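Aluminum resistance protein (Clostridium novyi, PDB 3I16) probably cleaves carbon-sulfur bonds as a pyridoxal-5'-phosphate-dependent lyase of the methionine gamma-lyase family, and may take part in aluminum resistance. Local coordinates at residues Glu165-Glu168 with Lys169-Glu173; Ala414-Gly417 with Ile418-Leu422. All coordinates share one frame; numbering follows the deposited sequence.

Contact 1: Glu165-Glu168 with Lys169-Glu173; sequences EEIE and KVLKE
Two turns of the amphipathic helix 164-173 make up this contact, in which Glu166 meets Lys169 and Val170 on one flank while Ile167 packs on Leu171 along the inner face. Four successive i to i+4 backbone hydrogen bonds run from Lys169 N to Glu165 O through to Lys172 N to Glu168 O, the last measuring 2.8 Å. In Glu166, chi1 of -171° and a bend at chi2 lean the carboxylate toward the following turn, where it lies alongside the chain of Lys169, its OE1 3.9 Å from Lys169 CD. Its other oxygen, OE2, lies 3.8 Å from Val170 CG2. The charged ends of Glu166 and Lys169 do not touch directly; a water bridges them, donating to Glu166 OE2 at 2.7 Å and accepting from Lys169 NZ at 3.1 Å. The same ammonium group forms a salt bridge with Glu173, where NZ approaches OE1 on its syn side at 3.0 Å, 34° out of the carboxylate plane, with a weak second bond to OE2. Lys169 is thus shared between two acidic side chains, one through water. On the apolar side, the side chains of Ile167 and Leu171 lie alongside each other, pointing the same way, with Ile167 CG2 3.9 Å from Leu171 CD1. Arg210 donates a hydrogen bond from NH1 to Leu171 O. Leu171 packs against Val206 and Ile209 of helix 196-209, and with Val170 it reaches Leu119 and Ile177 of strands 117-120 and 177-183, seating the helix against the large mixed sheet.

Contact 2: Ala414-Gly417 with Ile418-Leu422; sequences AKIG and ILIAL
Ala414 and Ile418, Lys415 and Leu419, Ile416 and Ile420, and Gly417 and Ala421 are joined by consecutive i to i+4 backbone hydrogen bonds, the regular pattern of an alpha-helix, here helix 411-425. They are nearly equal in length: Ile418 N reaches Ala414 O at 3.0 Å and Ala421 N reaches Gly417 O at 2.9 Å. The charged end of Lys415 turns away from these partners; its NZ forms salt bridges with Asp412 in the preceding turn and with Glu42 of the second subunit, and the ammonium group of this buried lysine is thereby paired with two carboxylates.

Side-chain packing follows the same spacing. Ile416 and Ile420 lie alongside each other and point the same way, Ile416 CG2 touching Ile420 CD1 at 3.7 Å. In Ile420, chi1 of -69° sets CG1 beside the residue's own N, and the extended chi2 carries CD1 back to Ile416. Ile418 lays its CG1 and CD1 against the carbonyl oxygen of Ala414, at 3.2 Å and 3.4 Å respectively, and Leu419 CG similarly rests 3.3 Å from Lys415 O. Gly417 brings no side chain to this turn, and the methyl CB of Ala421 sits 3.4 Å from Gly417 O.

Beyond the helix, Ile418 packs on Cys311 and Ile314 of helix 287-318, Leu419 on Val19 and Tyr23 of helix 17-54, and Ala421 on Phe348 of helix 342-354, while Ile416 meets Leu49 of the second subunit. The chemistry is therefore that of a mainly aliphatic segment packed among three helices of its own chain and, through Ile416, against the second subunit. Within residues 414-422 the one charged side chain, Lys415, is held by one carboxylate of its own chain and one of the second subunit, tying this part of the fold to the assembly.

In the fold
Contact 1 precedes contact 2 along the chain, and the two lie on opposite sides of its centre, 46 Å apart between centres and about 33 Å between nearest atoms. They share neither helix nor sheet. Residues 165-173 belong to a helix that covers the seven-stranded mixed sheet of the pyridoxal-phosphate-binding part, whereas residues 414-422 lie in the C-terminal helix 411-425. Only contact 2 reaches another subunit; contact 1 has no neighbour from another chain of the assembly. Both stand away from the cofactor pocket, and neither touches the cofactor directly: one belongs to the periphery of the cofactor-binding part, the other joins the C-terminal part to a second subunit.

Contact 1: Glu165-Glu168 with Lys169-Glu173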
loop_
_atom_site.group_PDB
_atom_site.type_symbol
_atom_site.label_atom_id
_atom_site.label_comp_id
_atom_site.label_asym_id
_atom_site.label_seq_id
_atom_site.Cartn_x
_atom_site.Cartn_y
_atom_site.Cartn_z
ATOM N N GLU B 165 -26.671 35.359 -26.271
ATOM C CA GLU B 165 -27.846 36.218 -26.155
ATOM C C GLU B 165 -28.913 35.574 -25.284
ATOM O O GLU B 165 -29.522 36.243 -24.464
ATOM C CB GLU B 165 -28.411 36.576 -27.530
ATOM C CG GLU B 165 -27.371 37.268 -28.435
ATOM C CD GLU B 165 -27.962 37.929 -29.663
ATOM O OE1 GLU B 165 -29.201 37.883 -29.854
ATOM O OE2 GLU B 165 -27.173 38.514 -30.445
ATOM N N GLU B 166 -29.129 34.269 -25.434
ATOM C CA GLU B 166 -30.113 33.576 -24.600
ATOM C C GLU B 166 -29.622 33.478 -23.139
ATOM O O GLU B 166 -30.410 33.654 -22.208
ATOM C CB GLU B 166 -30.429 32.193 -25.194
ATOM C CG GLU B 166 -31.597 31.457 -24.527
ATOM C CD GLU B 166 -32.925 32.175 -24.674
ATOM O OE1 GLU B 166 -33.051 33.050 -25.565
ATOM O OE2 GLU B 166 -33.858 31.852 -23.909
ATOM N N ILE B 167 -28.331 33.201 -22.938
ATOM C CA ILE B 167 -27.757 33.144 -21.581
ATOM C C ILE B 167 -28.050 34.464 -20.856
ATOM O O ILE B 167 -28.625 34.486 -19.761
ATOM C CB ILE B 167 -26.231 32.845 -21.615
ATOM C CG1 ILE B 167 -25.973 31.396 -22.050
ATOM C CG2 ILE B 167 -25.589 33.058 -20.234
ATOM C CD1 ILE B 167 -24.564 31.111 -22.371
ATOM N N GLU B 168 -27.681 35.573 -21.486
ATOM C CA GLU B 168 -27.970 36.902 -20.941
ATOM C C GLU B 168 -29.443 37.092 -20.574
ATOM O O GLU B 168 -29.762 37.560 -19.476
ATOM C CB GLU B 168 -27.593 37.976 -21.954
ATOM C CG GLU B 168 -26.105 38.163 -22.105
ATOM C CD GLU B 168 -25.751 39.213 -23.140
ATOM O OE1 GLU B 168 -26.662 39.930 -23.593
ATOM O OE2 GLU B 168 -24.561 39.308 -23.513
ATOM N N LYS B 169 -30.330 36.757 -21.510
ATOM C CA LYS B 169 -31.781 36.882 -21.283
ATOM C C LYS B 169 -32.257 36.056 -20.091
ATOM O O LYS B 169 -33.084 36.509 -19.306
ATOM C CB LYS B 169 -32.565 36.461 -22.527
ATOM C CG LYS B 169 -34.097 36.424 -22.351
ATOM C CD LYS B 169 -34.783 35.986 -23.654
ATOM C CE LYS B 169 -36.302 36.102 -23.578
ATOM N NZ LYS B 169 -36.871 35.363 -22.416
ATOM N N VAL B 170 -31.756 34.836 -19.965
ATOM C CA VAL B 170 -32.169 33.964 -18.860
ATOM C C VAL B 170 -31.668 34.507 -17.521
ATOM O O VAL B 170 -32.432 34.577 -16.555
ATOM C CB VAL B 170 -31.758 32.507 -19.125
ATOM C CG1 VAL B 170 -31.985 31.640 -17.874
ATOM C CG2 VAL B 170 -32.543 31.982 -20.363
ATOM N N LEU B 171 -30.410 34.938 -17.491
ATOM C CA LEU B 171 -29.817 35.556 -16.295
ATOM C C LEU B 171 -30.495 36.870 -15.886
ATOM O O LEU B 171 -30.762 37.101 -14.706
ATOM C CB LEU B 171 -28.323 35.818 -16.505
ATOM C CG LEU B 171 -27.404 34.600 -16.587
ATOM C CD1 LEU B 171 -25.974 35.063 -16.941
ATOM C CD2 LEU B 171 -27.434 33.765 -15.292
ATOM N N LYS B 172 -30.765 37.742 -16.860
ATOM C CA LYS B 172 -31.432 38.986 -16.549
ATOM C C LYS B 172 -32.839 38.724 -15.986
ATOM O O LYS B 172 -33.258 39.400 -15.051
ATOM C CB LYS B 172 -31.484 39.924 -17.762
ATOM C CG LYS B 172 -30.140 40.561 -18.100
ATOM C CD LYS B 172 -30.250 41.691 -19.124
ATOM C CE LYS B 172 -30.705 41.207 -20.479
ATOM N NZ LYS B 172 -30.615 42.268 -21.539
ATOM N N GLU B 173 -33.525 37.708 -16.510
ATOM C CA GLU B 173 -34.883 37.395 -16.084
ATOM C C GLU B 173 -34.995 36.556 -14.818
ATOM O O GLU B 173 -36.087 36.362 -14.314
ATOM C CB GLU B 173 -35.655 36.735 -17.226
ATOM C CG GLU B 173 -35.923 37.716 -18.365
ATOM C CD GLU B 173 -36.723 37.126 -19.494
ATOM O OE1 GLU B 173 -36.925 35.891 -19.487
ATOM O OE2 GLU B 173 -37.148 37.899 -20.390
HETATM O O HOH W 1 -36.188 32.376 -22.689
#

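Contact 2: Ala414-Gly417 with Ile418-Leu422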
loop_
_atom_site.group_PDB
_atom_site.type_symbol
_atom_site.label_atom_id
_atom_site.label_comp_id
_atom_site.label_asym_id
_atom_site.label_seq_id
_atom_site.Cartn_x
_atom_site.Cartn_y
_atom_site.Cartn_z
ATOM N N ALA B 414 -2.244 3.344 -28.600
ATOM C CA ALA B 414 -3.509 3.765 -29.191
ATOM C C ALA B 414 -3.541 3.343 -30.665
ATOM O O ALA B 414 -4.542 2.832 -31.137
ATOM C CB ALA B 414 -3.719 5.273 -29.044
ATOM N N LYS B 415 -2.427 3.549 -31.364
ATOM C CA LYS B 415 -2.278 3.144 -32.771
ATOM C C LYS B 415 -2.556 1.652 -32.984
ATOM O O LYS B 415 -3.354 1.284 -33.833
ATOM C CB LYS B 415 -0.849 3.465 -33.216
ATOM C CG LYS B 415 -0.401 2.977 -34.583
ATOM C CD LYS B 415 1.138 2.933 -34.633
ATOM C CE LYS B 415 1.779 4.291 -34.415
ATOM N NZ LYS B 415 3.276 4.209 -34.323
ATOM N N ILE B 416 -1.900 0.808 -32.208
ATOM C CA ILE B 416 -2.048 -0.646 -32.346
ATOM C C ILE B 416 -3.509 -1.049 -32.121
ATOM O O ILE B 416 -4.081 -1.809 -32.902
ATOM C CB ILE B 416 -1.132 -1.406 -31.354
ATOM C CG1 ILE B 416 0.345 -1.189 -31.672
ATOM C CG2 ILE B 416 -1.462 -2.917 -31.355
ATOM C CD1 ILE B 416 1.268 -1.427 -30.439
ATOM N N GLY B 417 -4.128 -0.496 -31.080
ATOM C CA GLY B 417 -5.539 -0.779 -30.799
ATOM C C GLY B 417 -6.503 -0.371 -31.899
ATOM O O GLY B 417 -7.440 -1.106 -32.211
ATOM N N ILE B 418 -6.251 0.791 -32.495
ATOM C CA ILE B 418 -7.081 1.319 -33.570
ATOM C C ILE B 418 -6.968 0.384 -34.769
ATOM O O ILE B 418 -7.968 0.033 -35.388
ATOM C CB ILE B 418 -6.677 2.784 -33.923
ATOM C CG1 ILE B 418 -7.085 3.752 -32.783
ATOM C CG2 ILE B 418 -7.365 3.237 -35.152
ATOM C CD1 ILE B 418 -6.344 5.108 -32.814
ATOM N N LEU B 419 -5.753 -0.056 -35.067
ATOM C CA LEU B 419 -5.533 -0.975 -36.194
ATOM C C LEU B 419 -6.253 -2.332 -36.002
ATOM O O LEU B 419 -6.840 -2.862 -36.960
ATOM C CB LEU B 419 -4.032 -1.182 -36.444
ATOM C CG LEU B 419 -3.191 0.057 -36.883
ATOM C CD1 LEU B 419 -1.771 -0.359 -37.246
ATOM C CD2 LEU B 419 -3.818 0.791 -38.039
ATOM N N ILE B 420 -6.155 -2.888 -34.791
ATOM C CA ILE B 420 -6.807 -4.132 -34.411
ATOM C C ILE B 420 -8.319 -3.973 -34.596
ATOM O O ILE B 420 -8.939 -4.760 -35.307
ATOM C CB ILE B 420 -6.463 -4.539 -32.920
ATOM C CG1 ILE B 420 -4.989 -4.946 -32.800
ATOM C CG2 ILE B 420 -7.352 -5.711 -32.443
ATOM C CD1 ILE B 420 -4.462 -5.066 -31.363
ATOM N N ALA B 421 -8.875 -2.898 -34.029
ATOM C CA ALA B 421 -10.308 -2.642 -34.085
ATOM C C ALA B 421 -10.811 -2.421 -35.517
ATOM O O ALA B 421 -11.778 -3.053 -35.956
ATOM C CB ALA B 421 -10.668 -1.441 -33.182
ATOM N N LEU B 422 -10.137 -1.562 -36.268
ATOM C CA LEU B 422 -10.545 -1.324 -37.641
ATOM C C LEU B 422 -10.450 -2.571 -38.485
ATOM O O LEU B 422 -11.293 -2.784 -39.380
ATOM C CB LEU B 422 -9.734 -0.174 -38.280
ATOM C CG LEU B 422 -10.113 0.225 -39.713
ATOM C CD1 LEU B 422 -11.551 0.667 -39.808
ATOM C CD2 LEU B 422 -9.173 1.348 -40.234
#